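Local coordinates for oxygen-independent coproporphyrinogen III oxidase (Escherichia coli, PDB 1OLT), which catalyses the oxygen-independent oxidative decarboxylation of two propionate groups of coproporphyrinogen III to give protoporphyrinogen IX in haem biosynthesis, using a [4Fe-4S] cluster and S-adenosylmethionine, at residues F32-F36 with C335-N339; L89-I93 with L322-V326; R103-L108 with F134-A138; I123-M127 with A161-N165; E177-V182 with L214-T218. All blocks are in the same frame, centred on the assembly; numbering follows the deposited sequence.

Contact 1: F32-F36 with C335-N339; sequences FSEDF and CYAQN
F32 lays its ring beside Y336 and Q338 of strand 335-339, the middle of a three-stranded antiparallel sheet. Segment 32-36 is loop, ahead of helix 38-45. S33 to F36 form a type I beta turn, with F36 N hydrogen-bonded to S33 O at 3.2 Å. S33 OG accepts from D35 N at 3.1 Å, an ST turn. F32, just before the turn, and F36, at its end, both point toward the strand. F32 (chi1 m) and A337 have the closest CA atoms, 7.7 Å apart. F32 CZ is 3.7 Å from Y336 CB, and F32 CD2 3.9 Å from Q338 OE1, at the ring edge. Q338, bound by R359 through OE1, lies near a bound S-adenosylmethionine. F36 (chi1 t) packs further back along the strand. F36 CE1 is 3.9 Å from A337 CB, and F36 CZ is 3.8 Å from C335 CB. The contact is buried, mainly apolar packing of an N-terminal loop on the sheet. C335 SG sits at the F36 ring edge, 5.1 Å from the centroid.

Contact 2: L89-I93 with L322-V326; sequences LEQEI and LGMGV
Polar contacts centre on E92. Its CA-to-CB bond points toward segment 322-326, and its side chain is extended (chi1 and chi2 both t). E92 OE1 accepts a hydrogen bond from G325 N at 2.8 Å. A water bridges E92 OE2 (2.7 Å) and G323 O (2.9 Å). The carboxylate has further partners: Y346 OH at OE1 and N339 ND2 at OE2. So a buried acid is held by several donors.

Backbone geometry comes next. Helix 89-93 and strand 322-324 run nearly antiparallel, at 151°, with axes 10.2 Å apart. The closest CA atoms are those of L89 and G325, at 6.3 Å. G325 has phi/psi of 96/171. A CB there would clash with the carbonyl O of M324, and would also lie 3.7 Å from L89 CD2. The helix is part of helix 80-96 of the radical SAM core. The strand pairs in parallel with strand 53-62, so the contact packs a helix of the barrel-like fold on its sheet. G323 lies near Y56, which binds S-adenosylmethionine.

Van der Waals packing fills the rest. L89 (m, t) places CD2 3.7 Å from G325 N. Two pairs are apolar: L89 CD2 is 4.3 Å from M324 CB, and I93 CG1 is 3.8 Å from M324 SD. M324 has chi1 m, chi2 t and chi3 m, and its end leads away from the helix.

Contact 3: R103-L108 with F134-A138; sequences RHVSQL and FQFNA
R103 O is linked through a water to Q135 N, at 3.0 and 2.9 Å. The R103 guanidinium turns away to D320, a salt bridge. H104 packs CB 3.4 Å from N137 OD1. A second water joins H104 ND1 (2.7 Å) to N137 OD1 (2.9 Å). V105 makes the one parallel bridge, with F136, CA to CA 4.6 Å. V105 N donates to Q135 O, and V105 O accepts from N137 N, both at 2.8 Å. V105 (chi1 t) sets CG1 over the F136 ring face, 4.3 Å from the centroid, a CH-pi contact. Its CG2 is 3.8 Å from F134 CB. L108 CD2 meets the F136 ring edge, 3.9 Å from CE2. End-to-end directions differ by 80°. Helix 120-133 carries the chain from strand 105-112 to its parallel neighbour 140-146, a beta-alpha-beta crossover of the radical SAM core; 136-137 pairs briefly on the way. Two backbone hydrogen bonds fix the register, apolar side chains pack together, and waters bridge polar groups of R103, H104, Q135 and N137.

Contact 4: I123-M127 with A161-N165; sequences ISRLM and AEGFN
This is a buried helix-to-loop contact on the outer, helical layer of the radical SAM barrel. It joins helix 120-133 to the turn between helix 154-161 and strand 166-172, so two neighbouring beta-alpha units meet. Residues 123-127 are regular helix, with M127 N hydrogen-bonded to I123 O at 3.0 Å. The other helix ends in a Schellman motif. G163 takes positive phi (105/5), where a CB would clash with the carbonyl O of E162. The closest CA atoms are those of S124 and E162, 6.9 Å apart.

F164 (chi1 m) points toward the helix. Its CZ is 3.8 Å from M127 SD, and the sulfur lies 4.6 Å from the ring centroid, an oblique Met-aromatic contact. Chi1 and chi2 of M127, both m, bring SD to the ring; CE turns away from it. I123 CG2 lies 4.2 Å from E162 CG and 4.5 Å from F164 CE1. F164 also stacks edge-to-face with W110 of strand 105-112, linking the helix layer to the sheet.

A water donates to S124 O (2.7 Å) and to OE1 of E162 (2.8 Å), whose chi1 and chi2 are m. S124 OG donates to E162 OE2 at 2.6 Å.

Contact 5: E177-V182 with L214-T218; sequences EVQRLV and LPKQT
V178 has the most surface covered by the other segment. It sits in the helix 177-182, with chi1 t, and its CA is 6.1 Å from that of K216, the closest pair. V178 CG2 is 3.5 Å from P215 O and 3.8 Å from Q217 CG. V178 CG1 is 3.9 Å from L214 CD1. The valine thus rests against the turn that L214 to Q217 form.

That turn is a type II beta turn, closed by Q217 N to L214 O at 3.1 Å. P215 (-56/136) and K216 (70/4) are its corner residues. Q217 OE1 also accepts from L214 N at 2.9 Å, while Q217 NE2 is bound to D173.

K216 is next in buried area. Its CA-to-CB bond points at the helix, but the end of the side chain leads away. K216 CG is 3.3 Å from L181 CD1 and 3.8 Å from E177 OE2, so its aliphatic part does the packing. P215 CG is 3.8 Å from V182 CG1 and 4.0 Å from L181 CB.

Next to the contact, L214 touches F68 and V182 lies close to R184, both of which bind the second S-adenosylmethionine. The turn leads from strand 207-212 into helix 219-232, with T218 as N-cap. It is a beta-alpha loop of the radical SAM barrel, packed on a short helix beside the cofactor site.

Overall arrangement
Contacts 2, 3 and 4 form one continuous patch, with centres about 14 to 16 Å apart. F134 of contact 3 packs on L322, M324 and I93 of contact 2. L108 CD2 of contact 3 meets M127 SD of contact 4 at 3.8 Å. Contacts 2 and 4 share a salt bridge, E90 OE1 to R125 NH2 at 3.1 Å. Contact 1 joins contact 2 through N339 ND2, 2.9 Å from both E92 OE2 and G325 O. The Q338 side chain of contact 1 and residue G323 of contact 2 each lie about 5 Å from a bound S-adenosylmethionine. Contact 5 is remote, its centre about 35 to 41 Å from the others. There the V182 side chain is about 9 Å from the iron-sulfur cluster.

Contact 1: F32-F36 with C335-N339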
# COMPACT_ATOMS: atom_id res chain seq x y z
N PHE A 32 4.26 2.26 -17.72
CA PHE A 32 3.69 3.62 -17.82
C PHE A 32 4.48 4.36 -18.89
O PHE A 32 5.67 4.22 -18.95
CB PHE A 32 3.74 4.40 -16.48
CG PHE A 32 2.84 3.87 -15.36
CD1 PHE A 32 2.09 2.71 -15.49
CD2 PHE A 32 2.80 4.52 -14.14
CE1 PHE A 32 1.31 2.24 -14.42
CE2 PHE A 32 2.02 4.05 -13.08
CZ PHE A 32 1.26 2.91 -13.24
N SER A 33 3.82 5.15 -19.72
CA SER A 33 4.47 5.85 -20.80
C SER A 33 4.12 7.36 -20.79
O SER A 33 3.00 7.76 -20.54
CB SER A 33 4.06 5.22 -22.11
OG SER A 33 4.17 6.13 -23.18
N GLU A 34 5.10 8.18 -21.12
CA GLU A 34 4.94 9.63 -21.16
C GLU A 34 4.07 10.09 -22.31
O GLU A 34 3.71 11.24 -22.37
CB GLU A 34 6.30 10.31 -21.17
CG GLU A 34 7.09 10.03 -19.89
CD GLU A 34 8.47 10.70 -19.87
OE1 GLU A 34 8.62 11.75 -20.52
OE2 GLU A 34 9.39 10.16 -19.20
N ASP A 35 3.73 9.16 -23.20
CA ASP A 35 2.84 9.42 -24.31
C ASP A 35 1.39 9.54 -23.88
O ASP A 35 0.60 10.13 -24.58
CB ASP A 35 2.97 8.27 -25.32
CG ASP A 35 4.30 8.33 -26.12
OD1 ASP A 35 4.90 9.44 -26.21
OD2 ASP A 35 4.79 7.31 -26.71
N PHE A 36 1.06 8.96 -22.73
CA PHE A 36 -0.25 9.11 -22.09
C PHE A 36 -0.45 10.54 -21.60
O PHE A 36 0.18 11.00 -20.63
CB PHE A 36 -0.39 8.13 -20.91
CG PHE A 36 -1.78 8.07 -20.31
CD1 PHE A 36 -2.19 9.00 -19.38
CD2 PHE A 36 -2.66 7.05 -20.66
CE1 PHE A 36 -3.49 8.94 -18.79
CE2 PHE A 36 -3.95 7.00 -20.08
CZ PHE A 36 -4.35 7.95 -19.16
N CYS A 335 -7.53 3.10 -16.63
CA CYS A 335 -6.23 3.68 -16.91
C CYS A 335 -5.46 3.90 -15.62
O CYS A 335 -6.04 4.00 -14.56
CB CYS A 335 -6.32 5.04 -17.65
SG CYS A 335 -7.19 5.00 -19.19
N TYR A 336 -4.14 3.89 -15.71
CA TYR A 336 -3.29 4.36 -14.64
C TYR A 336 -2.58 5.63 -15.15
O TYR A 336 -2.19 5.72 -16.29
CB TYR A 336 -2.26 3.31 -14.17
CG TYR A 336 -2.83 1.94 -13.80
CD1 TYR A 336 -4.13 1.81 -13.31
CD2 TYR A 336 -2.07 0.77 -13.94
CE1 TYR A 336 -4.67 0.57 -12.96
CE2 TYR A 336 -2.61 -0.50 -13.60
CZ TYR A 336 -3.91 -0.59 -13.10
OH TYR A 336 -4.49 -1.81 -12.78
N ALA A 337 -2.42 6.62 -14.26
CA ALA A 337 -1.78 7.88 -14.58
C ALA A 337 -0.99 8.33 -13.37
O ALA A 337 -1.48 8.28 -12.24
CB ALA A 337 -2.86 8.91 -14.94
N GLN A 338 0.20 8.84 -13.59
CA GLN A 338 1.04 9.26 -12.48
C GLN A 338 1.51 10.67 -12.68
O GLN A 338 1.89 11.06 -13.79
CB GLN A 338 2.30 8.39 -12.34
CG GLN A 338 3.06 8.56 -11.07
CD GLN A 338 4.22 7.57 -10.86
OE1 GLN A 338 4.73 7.02 -11.82
NE2 GLN A 338 4.61 7.35 -9.58
N ASN A 339 1.49 11.41 -11.60
CA ASN A 339 2.12 12.73 -11.53
C ASN A 339 3.65 12.65 -11.55
O ASN A 339 4.26 11.65 -11.12
CB ASN A 339 1.68 13.42 -10.24
CG ASN A 339 0.28 14.01 -10.31
OD1 ASN A 339 -0.31 14.19 -11.41
ND2 ASN A 339 -0.27 14.37 -9.10

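Contact 2: L89-I93 with L322-V326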
# COMPACT_ATOMS: atom_id res chain seq x y z
N LEU A 89 -0.71 22.03 -4.19
CA LEU A 89 -1.86 21.13 -4.03
C LEU A 89 -3.17 21.89 -4.19
O LEU A 89 -4.07 21.41 -4.90
CB LEU A 89 -1.87 20.42 -2.69
CG LEU A 89 -0.91 19.25 -2.51
CD1 LEU A 89 -1.01 18.84 -1.06
CD2 LEU A 89 -1.37 18.11 -3.45
N GLU A 90 -3.25 23.08 -3.61
CA GLU A 90 -4.42 23.93 -3.85
C GLU A 90 -4.71 24.13 -5.37
O GLU A 90 -5.84 24.03 -5.82
CB GLU A 90 -4.26 25.31 -3.19
CG GLU A 90 -5.43 26.26 -3.48
CD GLU A 90 -5.38 27.60 -2.69
OE1 GLU A 90 -4.31 27.98 -2.16
OE2 GLU A 90 -6.41 28.35 -2.67
N GLN A 91 -3.69 24.45 -6.12
CA GLN A 91 -3.84 24.68 -7.55
C GLN A 91 -4.21 23.34 -8.27
O GLN A 91 -5.12 23.29 -9.09
CB GLN A 91 -2.60 25.30 -8.14
CG GLN A 91 -2.30 26.78 -7.72
CD GLN A 91 -3.48 27.67 -7.85
OE1 GLN A 91 -4.19 27.57 -8.83
NE2 GLN A 91 -3.77 28.47 -6.81
N GLU A 92 -3.58 22.26 -7.87
CA GLU A 92 -3.93 20.96 -8.47
C GLU A 92 -5.41 20.61 -8.19
O GLU A 92 -6.15 20.20 -9.12
CB GLU A 92 -2.98 19.81 -8.01
CG GLU A 92 -3.20 18.54 -8.77
CD GLU A 92 -2.30 17.33 -8.30
OE1 GLU A 92 -1.50 17.46 -7.33
OE2 GLU A 92 -2.44 16.25 -8.92
N ILE A 93 -5.84 20.82 -6.96
CA ILE A 93 -7.16 20.50 -6.54
C ILE A 93 -8.17 21.37 -7.28
O ILE A 93 -9.21 20.88 -7.83
CB ILE A 93 -7.31 20.64 -5.02
CG1 ILE A 93 -6.56 19.48 -4.34
CG2 ILE A 93 -8.73 20.67 -4.65
CD1 ILE A 93 -6.21 19.72 -2.91
N LEU A 322 -8.27 8.94 -7.49
CA LEU A 322 -7.55 10.11 -7.92
C LEU A 322 -6.40 10.39 -6.97
O LEU A 322 -6.59 10.60 -5.75
CB LEU A 322 -8.46 11.35 -7.96
CG LEU A 322 -7.77 12.63 -8.34
CD1 LEU A 322 -7.24 12.65 -9.79
CD2 LEU A 322 -8.71 13.86 -8.08
N GLY A 323 -5.22 10.48 -7.53
CA GLY A 323 -4.03 10.67 -6.77
C GLY A 323 -3.53 12.09 -7.02
O GLY A 323 -3.39 12.53 -8.19
N MET A 324 -3.27 12.82 -5.94
CA MET A 324 -2.81 14.24 -6.02
C MET A 324 -1.46 14.35 -5.32
O MET A 324 -1.17 13.58 -4.39
CB MET A 324 -3.80 15.14 -5.32
CG MET A 324 -5.13 15.38 -6.05
SD MET A 324 -6.49 15.75 -4.86
CE MET A 324 -6.98 14.08 -4.45
N GLY A 325 -0.63 15.28 -5.77
CA GLY A 325 0.68 15.52 -5.20
C GLY A 325 1.81 14.79 -5.96
O GLY A 325 1.59 14.00 -6.91
N VAL A 326 3.03 15.11 -5.61
CA VAL A 326 4.19 14.58 -6.29
C VAL A 326 4.20 13.03 -6.20
O VAL A 326 3.98 12.48 -5.15
CB VAL A 326 5.53 15.21 -5.68
CG1 VAL A 326 5.80 14.74 -4.26
CG2 VAL A 326 6.68 14.86 -6.53
O HOH W 1 -4.53 14.67 -9.70

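Contact 3: R103-L108 with F134-A138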
# COMPACT_ATOMS: atom_id res chain seq x y z
N ARG A 103 -19.25 13.27 -8.28
CA ARG A 103 -18.83 12.08 -7.58
C ARG A 103 -19.06 12.22 -6.11
O ARG A 103 -19.23 13.34 -5.59
CB ARG A 103 -17.35 11.80 -7.84
CG ARG A 103 -16.99 11.69 -9.32
CD ARG A 103 -17.44 10.43 -10.02
NE ARG A 103 -16.61 10.26 -11.21
CZ ARG A 103 -15.76 9.26 -11.42
NH1 ARG A 103 -15.66 8.25 -10.55
NH2 ARG A 103 -15.05 9.25 -12.54
N HIS A 104 -19.01 11.07 -5.43
CA HIS A 104 -19.11 10.95 -4.00
C HIS A 104 -17.88 10.22 -3.53
O HIS A 104 -17.57 9.16 -4.07
CB HIS A 104 -20.38 10.18 -3.67
CG HIS A 104 -21.61 10.91 -4.10
ND1 HIS A 104 -22.36 11.68 -3.24
CD2 HIS A 104 -22.18 11.06 -5.33
CE1 HIS A 104 -23.37 12.22 -3.90
NE2 HIS A 104 -23.28 11.87 -5.17
N VAL A 105 -17.18 10.80 -2.55
CA VAL A 105 -15.90 10.31 -2.09
C VAL A 105 -16.17 9.36 -0.92
O VAL A 105 -16.79 9.73 0.05
CB VAL A 105 -14.98 11.44 -1.70
CG1 VAL A 105 -13.79 10.90 -1.08
CG2 VAL A 105 -14.62 12.25 -2.99
N SER A 106 -15.73 8.11 -1.06
CA SER A 106 -15.89 7.09 -0.05
C SER A 106 -14.60 6.85 0.73
O SER A 106 -14.61 6.19 1.79
CB SER A 106 -16.35 5.77 -0.72
OG SER A 106 -15.36 5.33 -1.65
N GLN A 107 -13.51 7.43 0.25
CA GLN A 107 -12.18 7.11 0.78
C GLN A 107 -11.15 8.24 0.56
O GLN A 107 -11.07 8.76 -0.55
CB GLN A 107 -11.71 5.90 0.04
CG GLN A 107 -10.61 5.14 0.67
CD GLN A 107 -10.40 3.73 -0.04
OE1 GLN A 107 -10.85 2.69 0.46
NE2 GLN A 107 -9.71 3.75 -1.20
N LEU A 108 -10.37 8.59 1.59
CA LEU A 108 -9.25 9.51 1.46
C LEU A 108 -8.12 8.95 2.30
O LEU A 108 -8.33 8.58 3.46
CB LEU A 108 -9.62 10.89 2.00
CG LEU A 108 -8.49 11.89 2.26
CD1 LEU A 108 -7.83 12.24 0.98
CD2 LEU A 108 -9.04 13.10 2.96
N PHE A 134 -14.51 18.48 -3.16
CA PHE A 134 -15.08 17.17 -3.44
C PHE A 134 -16.20 16.93 -2.44
O PHE A 134 -16.16 17.44 -1.30
CB PHE A 134 -14.03 16.04 -3.28
CG PHE A 134 -12.84 16.15 -4.20
CD1 PHE A 134 -12.87 15.61 -5.46
CD2 PHE A 134 -11.65 16.76 -3.78
CE1 PHE A 134 -11.78 15.67 -6.29
CE2 PHE A 134 -10.56 16.83 -4.59
CZ PHE A 134 -10.61 16.28 -5.84
N GLN A 135 -17.18 16.14 -2.84
CA GLN A 135 -18.27 15.74 -1.99
C GLN A 135 -17.96 14.43 -1.23
O GLN A 135 -17.94 13.36 -1.81
CB GLN A 135 -19.56 15.58 -2.83
CG GLN A 135 -20.80 15.62 -1.93
CD GLN A 135 -22.13 15.71 -2.68
OE1 GLN A 135 -22.21 16.22 -3.84
NE2 GLN A 135 -23.21 15.24 -2.01
N PHE A 136 -17.75 14.55 0.08
CA PHE A 136 -17.37 13.42 0.93
C PHE A 136 -18.61 12.75 1.46
O PHE A 136 -19.53 13.43 1.96
CB PHE A 136 -16.56 13.89 2.13
CG PHE A 136 -15.13 14.07 1.85
CD1 PHE A 136 -14.70 15.01 0.91
CD2 PHE A 136 -14.20 13.31 2.49
CE1 PHE A 136 -13.38 15.19 0.66
CE2 PHE A 136 -12.84 13.47 2.22
CZ PHE A 136 -12.45 14.41 1.28
N ASN A 137 -18.64 11.42 1.38
CA ASN A 137 -19.68 10.67 2.09
C ASN A 137 -19.45 10.89 3.61
O ASN A 137 -18.32 11.00 4.09
CB ASN A 137 -19.65 9.15 1.80
CG ASN A 137 -19.97 8.81 0.37
OD1 ASN A 137 -20.53 9.62 -0.37
ND2 ASN A 137 -19.62 7.58 -0.04
N ALA A 138 -20.54 10.93 4.36
CA ALA A 138 -20.47 11.14 5.81
C ALA A 138 -19.71 10.00 6.52
O ALA A 138 -19.05 10.23 7.56
CB ALA A 138 -21.92 11.28 6.38
O HOH W 2 -16.88 15.18 -5.51
O HOH W 3 -21.22 12.35 -0.90
O HOH W 4 -19.64 6.83 -2.87

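Contact 4: I123-M127 with A161-N165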
# COMPACT_ATOMS: atom_id res chain seq x y z
N ILE A 123 -2.62 20.75 8.24
CA ILE A 123 -3.57 19.63 8.17
C ILE A 123 -4.93 20.21 7.92
O ILE A 123 -5.66 19.75 7.04
CB ILE A 123 -3.58 18.86 9.49
CG1 ILE A 123 -2.32 18.05 9.60
CG2 ILE A 123 -4.80 17.97 9.57
CD1 ILE A 123 -2.01 17.55 10.98
N SER A 124 -5.32 21.23 8.71
CA SER A 124 -6.64 21.83 8.53
C SER A 124 -6.83 22.46 7.17
O SER A 124 -7.93 22.37 6.55
CB SER A 124 -6.96 22.89 9.62
OG SER A 124 -6.99 22.32 10.90
N ARG A 125 -5.78 23.15 6.72
CA ARG A 125 -5.85 23.78 5.41
C ARG A 125 -6.11 22.74 4.26
O ARG A 125 -6.92 22.97 3.37
CB ARG A 125 -4.58 24.57 5.10
CG ARG A 125 -4.57 25.27 3.73
CD ARG A 125 -3.22 25.96 3.39
NE ARG A 125 -3.25 26.39 2.00
CZ ARG A 125 -2.18 26.76 1.32
NH1 ARG A 125 -1.00 26.76 1.89
NH2 ARG A 125 -2.32 27.15 0.05
N LEU A 126 -5.37 21.66 4.26
CA LEU A 126 -5.54 20.68 3.25
C LEU A 126 -6.87 19.99 3.31
O LEU A 126 -7.48 19.78 2.26
CB LEU A 126 -4.39 19.68 3.27
CG LEU A 126 -4.40 18.58 2.22
CD1 LEU A 126 -4.54 19.10 0.79
CD2 LEU A 126 -3.18 17.79 2.35
N MET A 127 -7.31 19.59 4.52
CA MET A 127 -8.60 18.95 4.64
C MET A 127 -9.73 19.84 4.13
O MET A 127 -10.67 19.39 3.50
CB MET A 127 -8.88 18.55 6.08
CG MET A 127 -8.18 17.35 6.51
SD MET A 127 -8.56 15.90 5.42
CE MET A 127 -10.23 16.06 5.21
N ALA A 161 -10.64 15.49 15.03
CA ALA A 161 -11.58 16.59 14.84
C ALA A 161 -11.70 16.92 13.37
O ALA A 161 -12.74 17.38 12.95
CB ALA A 161 -11.17 17.92 15.69
N GLU A 162 -10.66 16.69 12.60
CA GLU A 162 -10.70 16.88 11.14
C GLU A 162 -11.34 15.73 10.38
O GLU A 162 -11.53 15.84 9.20
CB GLU A 162 -9.31 17.16 10.56
CG GLU A 162 -8.69 18.45 11.05
CD GLU A 162 -9.35 19.73 10.45
OE1 GLU A 162 -10.06 19.63 9.43
OE2 GLU A 162 -9.14 20.82 11.01
N GLY A 163 -11.70 14.65 11.07
CA GLY A 163 -12.53 13.60 10.50
C GLY A 163 -11.68 12.36 10.17
O GLY A 163 -12.21 11.39 9.64
N PHE A 164 -10.40 12.37 10.52
CA PHE A 164 -9.61 11.13 10.32
C PHE A 164 -10.12 10.03 11.25
O PHE A 164 -10.39 10.29 12.40
CB PHE A 164 -8.14 11.36 10.53
CG PHE A 164 -7.49 12.12 9.40
CD1 PHE A 164 -7.46 13.51 9.39
CD2 PHE A 164 -6.92 11.46 8.32
CE1 PHE A 164 -6.86 14.17 8.38
CE2 PHE A 164 -6.36 12.16 7.27
CZ PHE A 164 -6.30 13.51 7.33
N ASN A 165 -10.30 8.83 10.71
CA ASN A 165 -10.78 7.67 11.51
C ASN A 165 -9.91 6.40 11.46
O ASN A 165 -10.23 5.38 12.14
CB ASN A 165 -12.25 7.35 11.18
CG ASN A 165 -12.55 7.28 9.68
OD1 ASN A 165 -11.75 6.84 8.87
ND2 ASN A 165 -13.74 7.69 9.33
O HOH W 5 -10.18 22.07 8.08

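Contact 5: E177-V182 with L214-T218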
# COMPACT_ATOMS: atom_id res chain seq x y z
N GLU A 177 19.73 -1.19 18.77
CA GLU A 177 20.89 -1.29 17.85
C GLU A 177 20.43 -1.15 16.41
O GLU A 177 21.03 -0.44 15.63
CB GLU A 177 21.64 -2.60 18.08
CG GLU A 177 22.74 -2.81 17.09
CD GLU A 177 23.53 -4.10 17.33
OE1 GLU A 177 22.97 -5.13 17.72
OE2 GLU A 177 24.73 -4.08 17.06
N VAL A 178 19.36 -1.84 16.04
CA VAL A 178 18.81 -1.75 14.70
C VAL A 178 18.42 -0.28 14.39
O VAL A 178 18.75 0.27 13.31
CB VAL A 178 17.62 -2.68 14.53
CG1 VAL A 178 16.99 -2.47 13.19
CG2 VAL A 178 18.07 -4.16 14.72
N GLN A 179 17.73 0.36 15.34
CA GLN A 179 17.32 1.78 15.19
C GLN A 179 18.53 2.67 14.93
O GLN A 179 18.49 3.52 14.04
CB GLN A 179 16.55 2.29 16.41
CG GLN A 179 15.18 1.64 16.57
CD GLN A 179 14.42 2.17 17.76
OE1 GLN A 179 14.88 3.08 18.46
NE2 GLN A 179 13.18 1.65 17.94
N ARG A 180 19.59 2.46 15.69
CA ARG A 180 20.77 3.27 15.54
C ARG A 180 21.39 3.07 14.17
O ARG A 180 21.76 4.07 13.51
CB ARG A 180 21.76 2.96 16.62
CG ARG A 180 23.06 3.69 16.55
CD ARG A 180 23.74 3.65 17.90
NE ARG A 180 23.02 4.54 18.86
CZ ARG A 180 23.54 4.98 19.96
NH1 ARG A 180 24.85 4.67 20.33
NH2 ARG A 180 22.78 5.73 20.70
N LEU A 181 21.50 1.82 13.73
CA LEU A 181 22.06 1.51 12.39
C LEU A 181 21.26 2.04 11.19
O LEU A 181 21.82 2.22 10.11
CB LEU A 181 22.29 0.02 12.23
CG LEU A 181 23.32 -0.52 13.19
CD1 LEU A 181 23.22 -2.02 13.15
CD2 LEU A 181 24.79 -0.09 12.89
N VAL A 182 19.98 2.33 11.37
CA VAL A 182 19.18 2.86 10.30
C VAL A 182 18.71 4.28 10.57
O VAL A 182 17.90 4.81 9.80
CB VAL A 182 17.97 1.95 9.95
CG1 VAL A 182 18.41 0.55 9.61
CG2 VAL A 182 16.90 1.89 11.09
N LEU A 214 16.48 -5.99 8.30
CA LEU A 214 17.30 -4.82 8.61
C LEU A 214 18.60 -5.26 9.24
O LEU A 214 18.68 -6.35 9.79
CB LEU A 214 16.53 -3.90 9.55
CG LEU A 214 15.31 -3.19 9.02
CD1 LEU A 214 14.62 -2.37 10.07
CD2 LEU A 214 15.59 -2.27 7.79
N PRO A 215 19.64 -4.39 9.21
CA PRO A 215 20.94 -4.72 9.77
C PRO A 215 20.87 -5.12 11.21
O PRO A 215 20.21 -4.53 12.02
CB PRO A 215 21.77 -3.44 9.59
CG PRO A 215 20.81 -2.40 9.36
CD PRO A 215 19.62 -3.02 8.64
N LYS A 216 21.58 -6.17 11.49
CA LYS A 216 21.72 -6.78 12.81
C LYS A 216 20.47 -7.48 13.36
O LYS A 216 20.52 -8.00 14.45
CB LYS A 216 22.29 -5.79 13.87
CG LYS A 216 23.70 -5.27 13.55
CD LYS A 216 24.72 -6.43 13.63
CE LYS A 216 26.16 -5.93 13.82
NZ LYS A 216 26.99 -7.11 14.21
N GLN A 217 19.38 -7.57 12.60
CA GLN A 217 18.21 -8.37 13.07
C GLN A 217 18.52 -9.84 12.96
O GLN A 217 19.13 -10.28 11.98
CB GLN A 217 16.98 -8.11 12.22
CG GLN A 217 16.38 -6.74 12.46
CD GLN A 217 15.13 -6.54 11.60
OE1 GLN A 217 15.02 -7.15 10.47
NE2 GLN A 217 14.20 -5.72 12.06
N THR A 218 18.11 -10.61 13.94
CA THR A 218 18.17 -12.08 13.87
C THR A 218 16.81 -12.67 14.29
O THR A 218 15.98 -11.94 14.75
CB THR A 218 19.19 -12.59 14.90
OG1 THR A 218 18.75 -12.15 16.17
CG2 THR A 218 20.66 -11.96 14.75